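Local coordinates for hypothetical signal peptide protein (Sinorhizobium meliloti, PDB 3PJY) that is of unknown function but belongs to the DUF192 family and may act as a transcription regulator, at residues M61-K64 with N65-L68; L116-S119 with P120-L124. All blocks are in the same frame, centred on the assembly; numbering follows the deposited sequence.

Interaction 1 (M61-K64 with N65-L68); sequences MWMK and NTYL
The backbone from M63 to T66 folds back in a type II beta turn, closed by the bond from T66 N to M63 O at 2.9 Å. K64 and N65 hold the two corners. N65 has a positive phi of 60°, which asparagine tolerates better than most residues other than glycine. Its carboxamide runs alongside the extended K64 chain, pointing the same way, with ND2 of N65 3.9 Å from CG of K64. With a valine in place of N65, that carboxamide would be gone from beside the lysine chain, and the branched beta carbon would probably strain the positive-phi corner and disturb the turn. K64 also lays its CB over one face of the W62 ring, toward the rim. M63, a selenomethionine, bends at chi2 and chi3 (-72° and -77°), which brings its end beside T66 and, past the turn, to L68. CE of M63 lies 3.7 Å from CG2 of T66 and 3.2 Å from the carbonyl O of L68. A long, flexible, apolar chain suits this buried spot, where M63 also meets L70 and M72 of strand 70-75. T66 faces both ways, its methyl on M63 and its hydroxyl on a water. That water accepts from OG1 of T66 at 2.8 Å and donates to the carbonyl O of K64 at 2.7 Å and to that of W62 at 3.2 Å, so it stitches the chain ahead of the turn to its far end. Backbone bonds between N65 and Y39 and between T66 and H91 tie in neighbouring loops. The arrangement is a water-bridged type II turn in the loop that joins strand 60-61 to strand 70-75 of the main sheet.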
loop_
_atom_site.group_PDB
_atom_site.type_symbol
_atom_site.label_atom_id
_atom_site.label_comp_id
_atom_site.label_asym_id
_atom_site.label_seq_id
_atom_site.Cartn_x
_atom_site.Cartn_y
_atom_site.Cartn_z
HETATM N N MSE B 61 -0.369 6.612 -26.098
HETATM C CA MSE B 61 -1.540 5.981 -25.516
HETATM C C MSE B 61 -2.801 6.587 -26.101
HETATM O O MSE B 61 -2.783 7.683 -26.622
HETATM C CB MSE B 61 -1.542 6.232 -24.016
HETATM C CG MSE B 61 -0.265 5.857 -23.269
HETATM SE SE MSE B 61 0.091 3.954 -23.224
HETATM C CE MSE B 61 -1.314 3.376 -22.098
ATOM N N TRP B 62 -3.871 5.824 -26.009
ATOM C CA TRP B 62 -5.207 6.328 -26.368
ATOM C C TRP B 62 -6.299 5.634 -25.585
ATOM O O TRP B 62 -6.031 4.741 -24.755
ATOM C CB TRP B 62 -5.429 6.257 -27.891
ATOM C CG TRP B 62 -5.521 4.858 -28.514
ATOM C CD1 TRP B 62 -5.394 3.665 -27.885
ATOM C CD2 TRP B 62 -5.703 4.548 -29.909
ATOM N NE1 TRP B 62 -5.501 2.620 -28.791
ATOM C CE2 TRP B 62 -5.666 3.149 -30.036
ATOM C CE3 TRP B 62 -5.879 5.319 -31.047
ATOM C CZ2 TRP B 62 -5.839 2.497 -31.275
ATOM C CZ3 TRP B 62 -6.038 4.669 -32.285
ATOM C CH2 TRP B 62 -6.007 3.285 -32.383
HETATM N N MSE B 63 -7.541 6.028 -25.866
HETATM C CA MSE B 63 -8.718 5.566 -25.143
HETATM C C MSE B 63 -9.705 4.786 -26.006
HETATM O O MSE B 63 -10.868 4.622 -25.659
HETATM C CB MSE B 63 -9.397 6.725 -24.425
HETATM C CG MSE B 63 -8.526 7.390 -23.369
HETATM SE SE MSE B 63 -8.314 6.298 -21.823
HETATM C CE MSE B 63 -10.013 6.660 -21.144
ATOM N N LYS B 64 -9.205 4.284 -27.120
ATOM C CA LYS B 64 -10.026 3.470 -27.995
ATOM C C LYS B 64 -10.618 2.286 -27.224
ATOM O O LYS B 64 -9.917 1.590 -26.471
ATOM C CB LYS B 64 -9.199 2.940 -29.141
ATOM C CG LYS B 64 -10.071 2.228 -30.172
ATOM C CD LYS B 64 -9.265 1.663 -31.280
ATOM C CE LYS B 64 -10.196 1.121 -32.361
ATOM N NZ LYS B 64 -9.428 0.237 -33.213
ATOM N N ASN B 65 -11.932 2.166 -27.368
ATOM C CA ASN B 65 -12.726 1.111 -26.712
ATOM C C ASN B 65 -12.674 1.115 -25.192
ATOM O O ASN B 65 -13.043 0.115 -24.538
ATOM C CB ASN B 65 -12.334 -0.286 -27.223
ATOM C CG ASN B 65 -12.555 -0.461 -28.709
ATOM O OD1 ASN B 65 -13.496 0.111 -29.271
ATOM N ND2 ASN B 65 -11.693 -1.229 -29.352
ATOM N N THR B 66 -12.193 2.211 -24.602
ATOM C CA THR B 66 -12.039 2.297 -23.141
ATOM C C THR B 66 -13.192 3.105 -22.589
ATOM O O THR B 66 -13.418 4.270 -22.986
ATOM C CB THR B 66 -10.700 2.900 -22.759
ATOM O OG1 THR B 66 -9.647 2.060 -23.268
ATOM C CG2 THR B 66 -10.536 2.991 -21.271
ATOM N N TYR B 67 -13.972 2.483 -21.689
ATOM C CA TYR B 67 -15.168 3.065 -21.098
ATOM C C TYR B 67 -14.893 3.861 -19.817
ATOM O O TYR B 67 -15.612 4.808 -19.504
ATOM C CB TYR B 67 -16.182 1.965 -20.800
ATOM C CG TYR B 67 -16.830 1.327 -22.020
ATOM C CD1 TYR B 67 -16.107 0.567 -22.874
ATOM C CD2 TYR B 67 -18.197 1.516 -22.299
ATOM C CE1 TYR B 67 -16.674 -0.014 -24.017
ATOM C CE2 TYR B 67 -18.789 0.893 -23.440
ATOM C CZ TYR B 67 -17.989 0.140 -24.276
ATOM O OH TYR B 67 -18.467 -0.485 -25.401
ATOM N N LEU B 68 -13.903 3.420 -19.046
ATOM C CA LEU B 68 -13.557 4.055 -17.766
ATOM C C LEU B 68 -12.757 5.318 -18.078
ATOM O O LEU B 68 -11.762 5.235 -18.808
ATOM C CB LEU B 68 -12.627 3.141 -16.951
ATOM C CG LEU B 68 -13.243 1.826 -16.416
ATOM C CD1 LEU B 68 -12.121 0.899 -15.930
ATOM C CD2 LEU B 68 -14.204 2.180 -15.310
HETATM O O HOH W 1 -7.582 1.977 -25.224
#

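Interaction 2 (L116-S119 with P120-L124); sequences LGVS and PGDRL
The ring of P120 follows directly on S119, a linkage that by itself sets CD of P120 close to CB of S119, at 3.4 Å. Proline suits this place because its ring fixes phi near the -53° that the first corner of the turn requires. G121 takes the second corner at a phi of 97°, where a beta carbon would collide with the carbonyl O of P120, so glycine suits it. Together they make the Pro-Gly centre of a classic type II beta turn running from S119 to D122, set between helix 112-116, which ends in a Schellman motif at G117, and strand 123-126. D122 closes the turn twice over. Its backbone N donates to the carbonyl O of S119 at 3.1 Å, while its side chain reaches back so that OD2 accepts from the backbone N of S119 at 2.8 Å, met from above the carboxylate plane. With CG of D122 anti to its own carbonyl carbon (chi1 -66°), the carboxylate turns toward the incoming chain. OD2 has a second donor in a water at 2.7 Å, and that water also donates to the carbonyl O of G117 and accepts from OG of S119. Aspartate fits here as a short acceptor with two oxygens: OD1 takes the backbone N of A15, in the loop after strand 6-13. CG1 of V118 lies 3.9 Å from OD2 of D122, its side chain crossing that of the aspartate obliquely and packing on I81 and I84. From R123 onward the chain runs beside strand 6-13, R123 pairing with I13 and L124 burying its side chain against V10 and L12; backbone bonds of G121 and D122 with I81 and of L124 with G79 suggest a barrel-like closure of the sheet.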
loop_
_atom_site.group_PDB
_atom_site.type_symbol
_atom_site.label_atom_id
_atom_site.label_comp_id
_atom_site.label_asym_id
_atom_site.label_seq_id
_atom_site.Cartn_x
_atom_site.Cartn_y
_atom_site.Cartn_z
ATOM N N LEU B 116 -4.884 11.430 -4.446
ATOM C CA LEU B 116 -3.651 10.981 -3.768
ATOM C C LEU B 116 -2.613 12.097 -3.593
ATOM O O LEU B 116 -1.585 11.860 -2.964
ATOM C CB LEU B 116 -3.075 9.771 -4.483
ATOM C CG LEU B 116 -3.964 8.518 -4.560
ATOM C CD1 LEU B 116 -3.167 7.392 -5.285
ATOM C CD2 LEU B 116 -4.434 8.095 -3.169
ATOM N N GLY B 117 -2.892 13.272 -4.139
ATOM C CA GLY B 117 -1.968 14.412 -4.047
ATOM C C GLY B 117 -0.647 14.162 -4.755
ATOM O O GLY B 117 0.429 14.512 -4.248
ATOM N N VAL B 118 -0.738 13.513 -5.907
ATOM C CA VAL B 118 0.415 13.183 -6.738
ATOM C C VAL B 118 0.696 14.252 -7.770
ATOM O O VAL B 118 -0.212 14.885 -8.277
ATOM C CB VAL B 118 0.162 11.801 -7.382
ATOM C CG1 VAL B 118 1.257 11.456 -8.445
ATOM C CG2 VAL B 118 0.147 10.759 -6.313
ATOM N N SER B 119 1.991 14.498 -8.029
ATOM C CA SER B 119 2.462 15.509 -8.966
ATOM C C SER B 119 3.586 14.927 -9.806
ATOM O O SER B 119 4.248 14.019 -9.396
ATOM C CB SER B 119 3.082 16.719 -8.230
ATOM O OG SER B 119 2.288 17.207 -7.154
ATOM N N PRO B 120 3.863 15.501 -10.979
ATOM C CA PRO B 120 5.089 15.161 -11.664
ATOM C C PRO B 120 6.287 15.328 -10.763
ATOM O O PRO B 120 6.354 16.297 -9.970
ATOM C CB PRO B 120 5.109 16.148 -12.838
ATOM C CG PRO B 120 3.706 16.498 -13.028
ATOM C CD PRO B 120 3.139 16.604 -11.637
ATOM N N GLY B 121 7.225 14.395 -10.868
ATOM C CA GLY B 121 8.386 14.356 -10.038
ATOM C C GLY B 121 8.248 13.425 -8.855
ATOM O O GLY B 121 9.265 13.040 -8.246
ATOM N N ASP B 122 7.011 13.040 -8.533
ATOM C CA ASP B 122 6.797 11.981 -7.558
ATOM C C ASP B 122 7.236 10.623 -8.142
ATOM O O ASP B 122 7.690 10.562 -9.283
ATOM C CB ASP B 122 5.334 11.980 -7.116
ATOM C CG ASP B 122 4.944 13.255 -6.328
ATOM O OD1 ASP B 122 5.849 13.993 -5.844
ATOM O OD2 ASP B 122 3.701 13.463 -6.133
ATOM N N ARG B 123 7.198 9.552 -7.352
ATOM C CA ARG B 123 7.741 8.276 -7.789
ATOM C C ARG B 123 6.846 7.079 -7.543
ATOM O O ARG B 123 6.071 7.064 -6.606
ATOM C CB ARG B 123 9.118 8.030 -7.232
ATOM C CG ARG B 123 9.269 7.810 -5.812
ATOM C CD ARG B 123 10.807 7.949 -5.505
ATOM N NE ARG B 123 11.156 7.565 -4.133
ATOM C CZ ARG B 123 11.180 8.380 -3.075
ATOM N NH1 ARG B 123 10.860 9.676 -3.174
ATOM N NH2 ARG B 123 11.517 7.880 -1.888
ATOM N N LEU B 124 6.924 6.137 -8.478
ATOM C CA LEU B 124 6.354 4.818 -8.315
ATOM C C LEU B 124 7.451 3.845 -7.920
ATOM O O LEU B 124 8.575 3.862 -8.464
ATOM C CB LEU B 124 5.682 4.367 -9.622
ATOM C CG LEU B 124 4.901 3.034 -9.523
ATOM C CD1 LEU B 124 3.648 3.237 -8.709
ATOM C CD2 LEU B 124 4.529 2.598 -10.973
HETATM O O HOH W 2 2.812 15.649 -4.903
#

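Interaction 1 and interaction 2 are two type II turns of one chain that come in series and do not meet: their centres are 23 Å apart, their nearest atoms about 13 Å, and they lie on opposite sides of the chain's centre. The main sheet connects them. Interaction 1 leads into strand 70-75 and packs on it, and this strand pairs with strand 81-88, where interaction 2 packs on I81 and I84 and also bonds to I81 through its backbone. Each turn also holds one water, which in both cases accepts from a hydroxyl. Neither turn can be tied to a ligand or active site here, so both are best read as structural.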